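Local atomic coordinates of Zn-dependent hydrolase of metallo-beta-lactamase superfamily TM0207 (Thermotoga maritima, PDB entry 1VJN), a protein that probably acts as a zinc-dependent hydrolase of the metallo-beta-lactamase superfamily, its substrate unknown. Residues A166-P171 with L203-K208; H20-L25 with P44-T49; L142-G147 with K155-V160; V108-G113 with E134-I139. All coordinates share one frame; numbering follows the deposited sequence.

In the fold
Interaction 1 joins the two mixed sheets of the metallo-hydrolase sandwich from inside, between strands 168-172 and 202-205, while interactions 2, 3 and 4 lie on their outer faces. Interactions 3 and 4 pack helices 154-163 and 130-136 on the larger sheet, with centres about 15 Å apart, and interaction 2 lays a loop over the smaller one. Strand 168-172 is bonded to strand 141-145, with I170 N to L142 O at 2.7 Å, which ties interaction 1 to interaction 3. Interaction 2, about 21 Å from interactions 3 and 4 between centres, still reaches them through the interior: F23 touches L143, and L25 CD1 lies 3.6 Å from F111 CD2.

Interaction 1: A166-P171 with L203-K208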
loop_
_atom_site.group_PDB
_atom_site.type_symbol
_atom_site.label_atom_id
_atom_site.label_comp_id
_atom_site.label_asym_id
_atom_site.label_seq_id
_atom_site.Cartn_x
_atom_site.Cartn_y
_atom_site.Cartn_z
ATOM N N ALA A 166 -11.636 -6.038 0.097
ATOM C CA ALA A 166 -10.714 -5.472 1.116
ATOM C C ALA A 166 -11.457 -5.180 2.413
ATOM O O ALA A 166 -12.575 -4.660 2.385
ATOM C CB ALA A 166 -10.099 -4.181 0.617
ATOM N N LYS A 167 -10.816 -5.473 3.539
ATOM C CA LYS A 167 -11.395 -5.218 4.847
ATOM C C LYS A 167 -10.856 -3.904 5.412
ATOM O O LYS A 167 -11.582 -2.917 5.458
ATOM C CB LYS A 167 -11.082 -6.384 5.783
ATOM C CG LYS A 167 -11.590 -7.708 5.303
ATOM C CD LYS A 167 -13.111 -7.703 5.253
ATOM C CE LYS A 167 -13.660 -8.936 4.525
ATOM N NZ LYS A 167 -14.765 -8.570 3.578
ATOM N N VAL A 168 -9.598 -3.892 5.852
ATOM C CA VAL A 168 -8.960 -2.654 6.240
ATOM C C VAL A 168 -8.526 -1.977 4.986
ATOM O O VAL A 168 -7.823 -2.573 4.168
ATOM C CB VAL A 168 -7.755 -2.864 7.125
ATOM C CG1 VAL A 168 -6.983 -1.532 7.331
ATOM C CG2 VAL A 168 -8.201 -3.437 8.464
ATOM N N ILE A 169 -8.984 -0.740 4.806
ATOM C CA ILE A 169 -8.622 0.073 3.661
ATOM C C ILE A 169 -7.870 1.346 4.097
ATOM O O ILE A 169 -8.416 2.160 4.862
ATOM C CB ILE A 169 -9.890 0.488 2.887
ATOM C CG1 ILE A 169 -10.591 -0.718 2.252
ATOM C CG2 ILE A 169 -9.498 1.465 1.824
ATOM C CD1 ILE A 169 -12.052 -0.460 1.831
ATOM N N ILE A 170 -6.648 1.544 3.597
ATOM C CA ILE A 170 -5.901 2.714 3.960
ATOM C C ILE A 170 -5.670 3.537 2.700
ATOM O O ILE A 170 -4.949 3.086 1.795
ATOM C CB ILE A 170 -4.567 2.332 4.653
ATOM C CG1 ILE A 170 -4.810 1.521 5.946
ATOM C CG2 ILE A 170 -3.720 3.561 4.926
ATOM C CD1 ILE A 170 -3.651 0.655 6.404
ATOM N N PRO A 171 -6.296 4.725 2.611
ATOM C CA PRO A 171 -6.078 5.601 1.429
ATOM C C PRO A 171 -4.677 6.256 1.444
ATOM O O PRO A 171 -4.067 6.479 2.520
ATOM C CB PRO A 171 -7.149 6.698 1.578
ATOM C CG PRO A 171 -7.435 6.762 3.099
ATOM C CD PRO A 171 -7.236 5.331 3.604
ATOM N N LEU A 203 -0.480 1.545 12.663
ATOM C CA LEU A 203 -1.637 0.699 12.853
ATOM C C LEU A 203 -1.156 -0.687 13.236
ATOM O O LEU A 203 -0.349 -1.279 12.523
ATOM C CB LEU A 203 -2.437 0.625 11.575
ATOM C CG LEU A 203 -3.724 -0.204 11.625
ATOM C CD1 LEU A 203 -4.751 0.482 12.525
ATOM C CD2 LEU A 203 -4.230 -0.361 10.204
ATOM N N GLU A 204 -1.633 -1.204 14.358
ATOM C CA GLU A 204 -1.374 -2.595 14.727
ATOM C C GLU A 204 -2.639 -3.420 14.568
ATOM O O GLU A 204 -3.730 -2.945 14.904
ATOM C CB GLU A 204 -0.840 -2.698 16.145
ATOM C CG GLU A 204 0.586 -2.211 16.222
ATOM C CD GLU A 204 1.108 -2.213 17.631
ATOM O OE1 GLU A 204 1.350 -3.330 18.142
ATOM O OE2 GLU A 204 1.266 -1.101 18.210
ATOM N N LEU A 205 -2.495 -4.626 14.019
ATOM C CA LEU A 205 -3.605 -5.581 13.885
ATOM C C LEU A 205 -3.224 -6.805 14.646
ATOM O O LEU A 205 -2.118 -7.310 14.496
ATOM C CB LEU A 205 -3.838 -5.995 12.432
ATOM C CG LEU A 205 -4.049 -4.913 11.390
ATOM C CD1 LEU A 205 -4.357 -5.603 10.084
ATOM C CD2 LEU A 205 -5.177 -3.940 11.744
ATOM N N PHE A 206 -4.135 -7.273 15.483
ATOM C CA PHE A 206 -3.883 -8.394 16.362
ATOM C C PHE A 206 -4.596 -9.661 15.886
ATOM O O PHE A 206 -4.392 -10.733 16.452
ATOM C CB PHE A 206 -4.285 -8.001 17.785
ATOM C CG PHE A 206 -3.547 -6.801 18.283
ATOM C CD1 PHE A 206 -2.324 -6.936 18.921
ATOM C CD2 PHE A 206 -4.042 -5.525 18.060
ATOM C CE1 PHE A 206 -1.615 -5.829 19.361
ATOM C CE2 PHE A 206 -3.339 -4.406 18.504
ATOM C CZ PHE A 206 -2.116 -4.569 19.149
ATOM N N GLU A 207 -5.405 -9.536 14.840
ATOM C CA GLU A 207 -6.051 -10.671 14.213
ATOM C C GLU A 207 -6.423 -10.308 12.784
ATOM O O GLU A 207 -6.404 -9.140 12.405
ATOM C CB GLU A 207 -7.312 -11.047 14.972
ATOM C CG GLU A 207 -8.390 -9.974 14.971
ATOM C CD GLU A 207 -9.673 -10.418 15.669
ATOM O OE1 GLU A 207 -9.679 -11.499 16.303
ATOM O OE2 GLU A 207 -10.689 -9.689 15.570
ATOM N N LYS A 208 -6.805 -11.311 12.007
ATOM C CA LYS A 208 -7.221 -11.077 10.629
ATOM C C LYS A 208 -8.497 -10.229 10.676
ATOM O O LYS A 208 -9.421 -10.570 11.400
ATOM C CB LYS A 208 -7.462 -12.415 9.901
ATOM C CG LYS A 208 -7.786 -12.275 8.396
ATOM C CD LYS A 208 -8.998 -13.113 8.000
ATOM C CE LYS A 208 -8.617 -14.450 7.434
ATOM N NZ LYS A 208 -8.494 -14.360 5.951
#
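L203 fills a notch between V168 and I170, a small example of how the two sheets of a sandwich interlock without a single hydrogen bond between the segments. The bump is one methyl, L203 CD2. It lies 4.0 Å from I170 CD1 and 4.1 Å from V168 CG1, and those two atoms are themselves only 4.1 Å apart, so the three methyls form a nearly equilateral triangle. The two approaches differ: V168 and L203 meet tip to tip, whereas the side chains of I170 and L203 run past each other in opposite directions. V168 can serve two leucines because its branches diverge. CG1, anti to the backbone N (chi1 171°), goes to L203, while CG2 turns to L205 and makes a looser contact of 4.5 Å with L205 CD2. The two leucines also lie close together, L203 CD2 being 4.0 Å from L205 CD2, which makes their side of the interface a continuous apolar ridge. The short strands 168-171 and 203-205 run nearly antiparallel, at 165°, with their axes 11.4 Å apart, a gap spanned entirely by side chains. Beside this seam, I170 rests on L143 and L205 on V141, both of strand 141-145, while L205 also touches M13 of strand 13-19, in its own sheet.

Interaction 2: H20-L25 with P44-T49; sequences HACFAL and PIPNVT
The pyrrolidine ring of P46 meets C22 at its CG corner, with C22 SG 4.0 Å from P46 CG. The neighbouring CB of P46 is about 4.5 Å from the same sulfur and CD is farther still, so SG is offset to the CB side of the ring. The sulfur points at the proline because it lies anti to the backbone N of C22 (chi1 -176°). Two aromatic groups of 20-25 take other partners: the F23 ring, on the opposite side of the strand from C22 and A24, stacks with W17, and the imidazole of H20 meets F37 edge-to-face. Alternation along strand 22-27 thus sorts the side chains. C22 and A24 face the loop 44-49, while F23 and L25 face the interior of the metallo-beta-lactamase sandwich, where they pack on I15. The loop, which leads from strand 30-34 to strand 52-54, runs over the outer face of the smaller sheet in an extended course. Two residues beyond P46, V48 repeats the contact, its CG1 standing 4.3 Å from A24 CB, and V48 also packs on F18, T31 and V33. Backbone hydrogen bonding between V48 and K69 anchors this part of the loop, supplemented by a weak bond from K69 NZ to N47 OD1. I45, just before P46, is poorly ordered and modelled only as far as CB.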
loop_
_atom_site.group_PDB
_atom_site.type_symbol
_atom_site.label_atom_id
_atom_site.label_comp_id
_atom_site.label_asym_id
_atom_site.label_seq_id
_atom_site.Cartn_x
_atom_site.Cartn_y
_atom_site.Cartn_z
ATOM N N HIS A 20 3.893 9.802 1.789
ATOM C CA HIS A 20 3.891 9.418 0.412
ATOM C C HIS A 20 3.374 7.954 0.310
ATOM O O HIS A 20 2.331 7.686 0.847
ATOM C CB HIS A 20 5.250 9.700 -0.227
ATOM C CG HIS A 20 5.622 11.162 -0.239
ATOM N ND1 HIS A 20 4.987 12.088 -1.046
ATOM C CD2 HIS A 20 6.554 11.853 0.455
ATOM C CE1 HIS A 20 5.512 13.280 -0.846
ATOM N NE2 HIS A 20 6.470 13.165 0.054
ATOM N N ALA A 21 4.053 7.036 -0.370
ATOM C CA ALA A 21 3.563 5.629 -0.491
ATOM C C ALA A 21 4.480 4.683 0.323
ATOM O O ALA A 21 4.476 3.476 0.106
ATOM C CB ALA A 21 3.559 5.205 -1.948
ATOM N N CYS A 22 5.257 5.276 1.229
ATOM C CA CYS A 22 6.243 4.576 2.078
ATOM C C CYS A 22 5.717 4.117 3.434
ATOM O O CYS A 22 5.436 4.909 4.329
ATOM C CB CYS A 22 7.459 5.446 2.307
ATOM S SG CYS A 22 8.727 4.558 3.246
ATOM N N PHE A 23 5.574 2.810 3.547
ATOM C CA PHE A 23 5.149 2.114 4.735
ATOM C C PHE A 23 6.161 1.057 5.150
ATOM O O PHE A 23 6.784 0.416 4.292
ATOM C CB PHE A 23 3.860 1.354 4.421
ATOM C CG PHE A 23 2.706 2.226 4.031
ATOM C CD1 PHE A 23 2.579 2.690 2.727
ATOM C CD2 PHE A 23 1.728 2.533 4.945
ATOM C CE1 PHE A 23 1.516 3.497 2.357
ATOM C CE2 PHE A 23 0.651 3.329 4.574
ATOM C CZ PHE A 23 0.548 3.809 3.281
ATOM N N ALA A 24 6.324 0.878 6.449
ATOM C CA ALA A 24 7.008 -0.313 6.979
ATOM C C ALA A 24 5.922 -1.244 7.462
ATOM O O ALA A 24 5.046 -0.843 8.263
ATOM C CB ALA A 24 8.008 0.013 8.111
ATOM N N LEU A 25 5.953 -2.465 6.925
ATOM C CA LEU A 25 5.113 -3.591 7.373
ATOM C C LEU A 25 5.937 -4.579 8.161
ATOM O O LEU A 25 6.937 -5.101 7.668
ATOM C CB LEU A 25 4.507 -4.338 6.169
ATOM C CG LEU A 25 3.905 -3.487 5.079
ATOM C CD1 LEU A 25 3.506 -4.373 3.894
ATOM C CD2 LEU A 25 2.726 -2.729 5.620
ATOM N N PRO A 44 10.472 13.586 6.420
ATOM C CA PRO A 44 11.462 13.121 7.404
ATOM C C PRO A 44 11.913 11.682 7.119
ATOM O O PRO A 44 11.076 10.772 7.026
ATOM C CB PRO A 44 10.721 13.222 8.751
ATOM C CG PRO A 44 9.276 13.485 8.406
ATOM C CD PRO A 44 9.266 14.145 7.056
ATOM N N ILE A 45 13.225 11.484 6.996
ATOM C CA ILE A 45 13.782 10.208 6.523
ATOM C C ILE A 45 13.274 8.999 7.336
ATOM O O ILE A 45 13.387 8.990 8.567
ATOM C CB ILE A 45 15.333 10.251 6.545
ATOM N N PRO A 46 12.697 7.997 6.659
ATOM C CA PRO A 46 12.368 6.721 7.309
ATOM C C PRO A 46 13.598 6.113 7.980
ATOM O O PRO A 46 14.578 5.797 7.302
ATOM C CB PRO A 46 11.887 5.825 6.146
ATOM C CG PRO A 46 11.491 6.766 5.023
ATOM C CD PRO A 46 12.289 8.024 5.239
ATOM N N ASN A 47 13.559 5.978 9.300
ATOM C CA ASN A 47 14.697 5.453 10.043
ATOM C C ASN A 47 14.371 4.018 10.440
ATOM O O ASN A 47 13.872 3.777 11.549
ATOM C CB ASN A 47 14.947 6.331 11.275
ATOM C CG ASN A 47 16.428 6.476 11.618
ATOM O OD1 ASN A 47 17.278 5.743 11.108
ATOM N ND2 ASN A 47 16.738 7.438 12.489
ATOM N N VAL A 48 14.623 3.067 9.536
ATOM C CA VAL A 48 14.132 1.683 9.717
ATOM C C VAL A 48 15.038 0.609 9.079
ATOM O O VAL A 48 15.639 0.864 8.034
ATOM C CB VAL A 48 12.657 1.603 9.213
ATOM C CG1 VAL A 48 12.326 0.268 8.519
ATOM C CG2 VAL A 48 11.684 1.888 10.380
ATOM N N THR A 49 15.113 -0.567 9.733
ATOM C CA THR A 49 15.898 -1.733 9.289
ATOM C C THR A 49 15.063 -2.797 8.529
ATOM O O THR A 49 14.247 -3.512 9.109
ATOM C CB THR A 49 16.586 -2.422 10.490
ATOM O OG1 THR A 49 17.679 -1.628 10.965
ATOM C CG2 THR A 49 17.277 -3.717 10.069
#

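Interaction 3: L142-G147 with K155-V160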
loop_
_atom_site.group_PDB
_atom_site.type_symbol
_atom_site.label_atom_id
_atom_site.label_comp_id
_atom_site.label_asym_id
_atom_site.label_seq_id
_atom_site.Cartn_x
_atom_site.Cartn_y
_atom_site.Cartn_z
ATOM N N LEU A 142 -5.740 -3.224 2.388
ATOM C CA LEU A 142 -5.499 -2.560 1.124
ATOM C C LEU A 142 -4.954 -1.118 1.296
ATOM O O LEU A 142 -5.565 -0.293 1.956
ATOM C CB LEU A 142 -6.798 -2.540 0.295
ATOM C CG LEU A 142 -6.666 -1.996 -1.115
ATOM C CD1 LEU A 142 -5.671 -2.806 -1.958
ATOM C CD2 LEU A 142 -8.052 -2.023 -1.711
ATOM N N LEU A 143 -3.824 -0.843 0.659
ATOM C CA LEU A 143 -3.241 0.494 0.591
ATOM C C LEU A 143 -3.560 1.033 -0.793
ATOM O O LEU A 143 -3.081 0.487 -1.803
ATOM C CB LEU A 143 -1.745 0.426 0.821
ATOM C CG LEU A 143 -1.328 -0.413 2.056
ATOM C CD1 LEU A 143 0.207 -0.480 2.142
ATOM C CD2 LEU A 143 -1.875 0.112 3.303
ATOM N N VAL A 144 -4.392 2.082 -0.855
ATOM C CA VAL A 144 -5.032 2.444 -2.145
ATOM C C VAL A 144 -4.930 3.970 -2.391
ATOM O O VAL A 144 -5.227 4.743 -1.508
ATOM C CB VAL A 144 -6.529 1.916 -2.200
ATOM C CG1 VAL A 144 -7.373 2.574 -1.169
ATOM C CG2 VAL A 144 -7.183 2.176 -3.547
ATOM N N PRO A 145 -4.447 4.394 -3.570
ATOM C CA PRO A 145 -4.389 5.787 -3.916
ATOM C C PRO A 145 -5.788 6.312 -4.232
ATOM O O PRO A 145 -6.586 5.566 -4.765
ATOM C CB PRO A 145 -3.512 5.798 -5.187
ATOM C CG PRO A 145 -3.720 4.495 -5.804
ATOM C CD PRO A 145 -3.945 3.563 -4.672
ATOM N N VAL A 146 -6.081 7.560 -3.860
ATOM C CA VAL A 146 -7.389 8.146 -4.058
ATOM C C VAL A 146 -7.405 9.607 -4.543
ATOM O O VAL A 146 -8.464 10.235 -4.547
ATOM C CB VAL A 146 -8.209 8.100 -2.727
ATOM C CG1 VAL A 146 -8.358 6.656 -2.227
ATOM C CG2 VAL A 146 -7.593 9.017 -1.623
ATOM N N GLY A 147 -6.259 10.161 -4.932
ATOM C CA GLY A 147 -6.202 11.578 -5.318
ATOM C C GLY A 147 -6.744 11.962 -6.690
ATOM O O GLY A 147 -6.921 13.155 -6.939
ATOM N N LYS A 155 -14.032 7.200 -6.262
ATOM C CA LYS A 155 -15.001 6.213 -6.620
ATOM C C LYS A 155 -14.362 4.975 -7.222
ATOM O O LYS A 155 -14.782 3.864 -6.949
ATOM C CB LYS A 155 -16.024 6.807 -7.570
ATOM C CG LYS A 155 -16.769 8.016 -6.981
ATOM C CD LYS A 155 -17.942 8.460 -7.894
ATOM C CE LYS A 155 -18.996 9.329 -7.120
ATOM N NZ LYS A 155 -20.280 9.582 -7.901
ATOM N N GLU A 156 -13.322 5.156 -8.036
ATOM C CA GLU A 156 -12.631 4.030 -8.621
ATOM C C GLU A 156 -11.880 3.277 -7.521
ATOM O O GLU A 156 -11.726 2.076 -7.614
ATOM C CB GLU A 156 -11.611 4.493 -9.655
ATOM C CG GLU A 156 -12.206 5.088 -10.923
ATOM C CD GLU A 156 -11.152 5.842 -11.731
ATOM O OE1 GLU A 156 -10.551 6.845 -11.220
ATOM O OE2 GLU A 156 -10.924 5.423 -12.866
ATOM N N ALA A 157 -11.380 3.978 -6.497
ATOM C CA ALA A 157 -10.679 3.270 -5.405
ATOM C C ALA A 157 -11.627 2.381 -4.620
ATOM O O ALA A 157 -11.268 1.254 -4.256
ATOM C CB ALA A 157 -9.985 4.219 -4.494
ATOM N N LYS A 158 -12.828 2.860 -4.347
ATOM C CA LYS A 158 -13.825 2.013 -3.672
ATOM C C LYS A 158 -14.195 0.791 -4.542
ATOM O O LYS A 158 -14.419 -0.296 -4.028
ATOM C CB LYS A 158 -15.104 2.785 -3.321
ATOM C CG LYS A 158 -16.049 2.014 -2.411
ATOM C CD LYS A 158 -17.287 2.848 -2.050
ATOM C CE LYS A 158 -18.238 2.097 -1.127
ATOM N NZ LYS A 158 -18.411 0.708 -1.607
ATOM N N GLU A 159 -14.301 0.994 -5.848
ATOM C CA GLU A 159 -14.610 -0.101 -6.791
ATOM C C GLU A 159 -13.536 -1.222 -6.734
ATOM O O GLU A 159 -13.845 -2.424 -6.621
ATOM C CB GLU A 159 -14.715 0.502 -8.177
ATOM C CG GLU A 159 -15.393 -0.353 -9.210
ATOM C CD GLU A 159 -15.513 0.351 -10.565
ATOM O OE1 GLU A 159 -15.524 1.619 -10.619
ATOM O OE2 GLU A 159 -15.595 -0.388 -11.586
ATOM N N VAL A 160 -12.283 -0.794 -6.749
ATOM C CA VAL A 160 -11.140 -1.682 -6.571
ATOM C C VAL A 160 -11.163 -2.342 -5.199
ATOM O O VAL A 160 -10.960 -3.547 -5.076
ATOM C CB VAL A 160 -9.793 -0.919 -6.772
ATOM C CG1 VAL A 160 -8.608 -1.742 -6.347
ATOM C CG2 VAL A 160 -9.608 -0.531 -8.227
#
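Strand 141-145, helix 154-163 and strand 168-172 form a beta-alpha-beta unit, and A157 is where the helix comes down on the first strand and the turn after it. Three groups meet the methyl of A157. V144 CG2 is 3.6 Å from A157 CB, V146 CG1 lies 3.7 Å from it, and the carbonyl oxygen P145 O is likewise 3.7 Å from A157 CB. With a side chain this short the backbones draw close, the CA atoms of V146 and A157 being 6.0 Å apart. V144 reaches the helix with CG2 anti to its backbone N, a placement (chi1 64°) that leaves CG1 wedged between N and the carbonyl carbon. In the sandwich of this superfamily helices cover the outer faces of the sheets, and here the helix does so with A157 and, one turn on, V160. V160 stands opposite L142 at a looser 4.7 Å from V160 CG1 to L142 CD2. F189 of helix 187-190 packs on both V146 and A157. Away from the strand, K158 makes a salt bridge with D162, and E156 OE1 accepts a hydrogen bond from G153 N.

Interaction 4: V108-G113 with E134-I139; sequences VFVFEG and EEIGEI
V110 opens its two methyls toward I136 and I139 by holding CG1 anti to the backbone N (chi1 -178°), which leaves CG2 anti to the carbonyl carbon. I136, at chi1 -67°, splits in a matching way: CG2 goes to V110 while CG1 carries CD1 on to V108. The setting is a helix packed on a sheet, as expected of the outer layer of a metallo-beta-lactamase sandwich, with helix 130-136 and the chain leaving it lying against strand 105-113. V108 and V110 point to this layer. F109 and F111 point to the other side, where F111 packs on L25 and M27 of the smaller sheet. The branches of I136 thus span two successive outward positions of the strand. Its CG2 is 3.8 Å from V110 CG2, the side chains meeting at a slant, whereas I136 CD1 approaches V108 CG1 to 3.9 Å with the side chains at about a right angle. No hydrogen bond links the segments; the contact between them is apolar. After I136 the helix gives way at G137, whose positive phi of 78° suits glycine, and the chain turns to bring a second isoleucine to the same valley. C119 of the adjacent strand touches V108, I136 and I139 alike, and L164 packs on both isoleucines. At the helix end, K89 NZ donates to E135 O. The last contact belongs to the other methyl of V110: V110 CG1 lies 4.1 Å from I139 CD1.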
loop_
_atom_site.group_PDB
_atom_site.type_symbol
_atom_site.label_atom_id
_atom_site.label_comp_id
_atom_site.label_asym_id
_atom_site.label_seq_id
_atom_site.Cartn_x
_atom_site.Cartn_y
_atom_site.Cartn_z
ATOM N N VAL A 108 2.004 -3.534 -8.406
ATOM C CA VAL A 108 1.228 -3.810 -7.210
ATOM C C VAL A 108 1.912 -4.981 -6.508
ATOM O O VAL A 108 2.242 -5.996 -7.133
ATOM C CB VAL A 108 -0.207 -4.237 -7.633
ATOM C CG1 VAL A 108 -0.958 -4.797 -6.513
ATOM C CG2 VAL A 108 -0.938 -3.075 -8.315
ATOM N N PHE A 109 2.160 -4.845 -5.222
ATOM C CA PHE A 109 2.744 -5.935 -4.452
ATOM C C PHE A 109 1.776 -6.484 -3.459
ATOM O O PHE A 109 1.053 -5.741 -2.810
ATOM C CB PHE A 109 4.018 -5.435 -3.733
ATOM C CG PHE A 109 5.177 -5.289 -4.666
ATOM C CD1 PHE A 109 5.847 -6.414 -5.105
ATOM C CD2 PHE A 109 5.594 -4.053 -5.128
ATOM C CE1 PHE A 109 6.871 -6.306 -5.976
ATOM C CE2 PHE A 109 6.642 -3.968 -6.021
ATOM C CZ PHE A 109 7.273 -5.060 -6.427
ATOM N N VAL A 110 1.770 -7.794 -3.317
ATOM C CA VAL A 110 0.937 -8.437 -2.354
ATOM C C VAL A 110 1.843 -9.177 -1.350
ATOM O O VAL A 110 2.712 -9.938 -1.731
ATOM C CB VAL A 110 -0.021 -9.395 -3.040
ATOM C CG1 VAL A 110 -0.940 -10.040 -2.038
ATOM C CG2 VAL A 110 -0.859 -8.657 -4.075
ATOM N N PHE A 111 1.620 -8.942 -0.079
ATOM C CA PHE A 111 2.393 -9.581 0.991
ATOM C C PHE A 111 1.470 -10.521 1.769
ATOM O O PHE A 111 0.383 -10.132 2.226
ATOM C CB PHE A 111 2.996 -8.527 1.908
ATOM C CG PHE A 111 3.661 -7.425 1.159
ATOM C CD1 PHE A 111 4.968 -7.567 0.718
ATOM C CD2 PHE A 111 2.987 -6.264 0.870
ATOM C CE1 PHE A 111 5.581 -6.575 0.026
ATOM C CE2 PHE A 111 3.599 -5.265 0.160
ATOM C CZ PHE A 111 4.883 -5.418 -0.275
ATOM N N GLU A 112 1.901 -11.764 1.897
ATOM C CA GLU A 112 1.099 -12.791 2.544
ATOM C C GLU A 112 1.876 -13.248 3.754
ATOM O O GLU A 112 2.975 -13.775 3.616
ATOM C CB GLU A 112 0.822 -13.941 1.573
ATOM C CG GLU A 112 -0.100 -15.030 2.114
ATOM C CD GLU A 112 -0.803 -15.852 1.020
ATOM O OE1 GLU A 112 -0.593 -15.606 -0.194
ATOM O OE2 GLU A 112 -1.597 -16.755 1.377
ATOM N N GLY A 113 1.327 -12.991 4.938
ATOM C CA GLY A 113 2.037 -13.276 6.178
ATOM C C GLY A 113 1.162 -13.219 7.403
ATOM O O GLY A 113 0.358 -12.302 7.559
ATOM N N GLU A 134 -7.882 -11.295 -10.487
ATOM C CA GLU A 134 -7.736 -12.750 -10.351
ATOM C C GLU A 134 -6.362 -13.119 -9.779
ATOM O O GLU A 134 -6.254 -13.943 -8.880
ATOM C CB GLU A 134 -7.944 -13.397 -11.709
ATOM C CG GLU A 134 -7.880 -14.912 -11.739
ATOM C CD GLU A 134 -8.241 -15.483 -13.119
ATOM O OE1 GLU A 134 -8.086 -14.783 -14.154
ATOM O OE2 GLU A 134 -8.692 -16.641 -13.173
ATOM N N GLU A 135 -5.333 -12.453 -10.281
ATOM C CA GLU A 135 -3.965 -12.585 -9.796
ATOM C C GLU A 135 -3.777 -11.982 -8.402
ATOM O O GLU A 135 -3.030 -12.515 -7.619
ATOM C CB GLU A 135 -3.018 -11.875 -10.779
ATOM C CG GLU A 135 -1.559 -12.299 -10.717
ATOM C CD GLU A 135 -0.729 -11.938 -11.983
ATOM O OE1 GLU A 135 -1.295 -11.335 -12.955
ATOM O OE2 GLU A 135 0.505 -12.248 -11.997
ATOM N N ILE A 136 -4.415 -10.860 -8.077
ATOM C CA ILE A 136 -4.202 -10.298 -6.736
ATOM C C ILE A 136 -4.940 -11.126 -5.662
ATOM O O ILE A 136 -4.379 -11.417 -4.599
ATOM C CB ILE A 136 -4.530 -8.787 -6.690
ATOM C CG1 ILE A 136 -3.519 -8.028 -7.549
ATOM C CG2 ILE A 136 -4.498 -8.239 -5.223
ATOM C CD1 ILE A 136 -3.993 -6.705 -7.920
ATOM N N GLY A 137 -6.173 -11.521 -5.945
ATOM C CA GLY A 137 -7.001 -12.280 -4.994
ATOM C C GLY A 137 -7.625 -11.431 -3.903
ATOM O O GLY A 137 -7.455 -10.217 -3.898
ATOM N N GLU A 138 -8.341 -12.062 -2.960
ATOM C CA GLU A 138 -8.909 -11.334 -1.822
ATOM C C GLU A 138 -7.826 -10.726 -0.940
ATOM O O GLU A 138 -6.829 -11.352 -0.687
ATOM C CB GLU A 138 -9.879 -12.205 -1.031
ATOM C CG GLU A 138 -11.023 -12.664 -1.928
ATOM C CD GLU A 138 -12.345 -12.770 -1.201
ATOM O OE1 GLU A 138 -12.347 -13.172 -0.010
ATOM O OE2 GLU A 138 -13.377 -12.441 -1.839
ATOM N N ILE A 139 -8.013 -9.468 -0.543
ATOM C CA ILE A 139 -7.059 -8.715 0.259
ATOM C C ILE A 139 -7.656 -8.430 1.649
ATOM O O ILE A 139 -8.832 -8.110 1.777
ATOM C CB ILE A 139 -6.700 -7.411 -0.480
ATOM C CG1 ILE A 139 -5.887 -7.747 -1.748
ATOM C CG2 ILE A 139 -5.926 -6.485 0.388
ATOM C CD1 ILE A 139 -4.799 -8.817 -1.548
#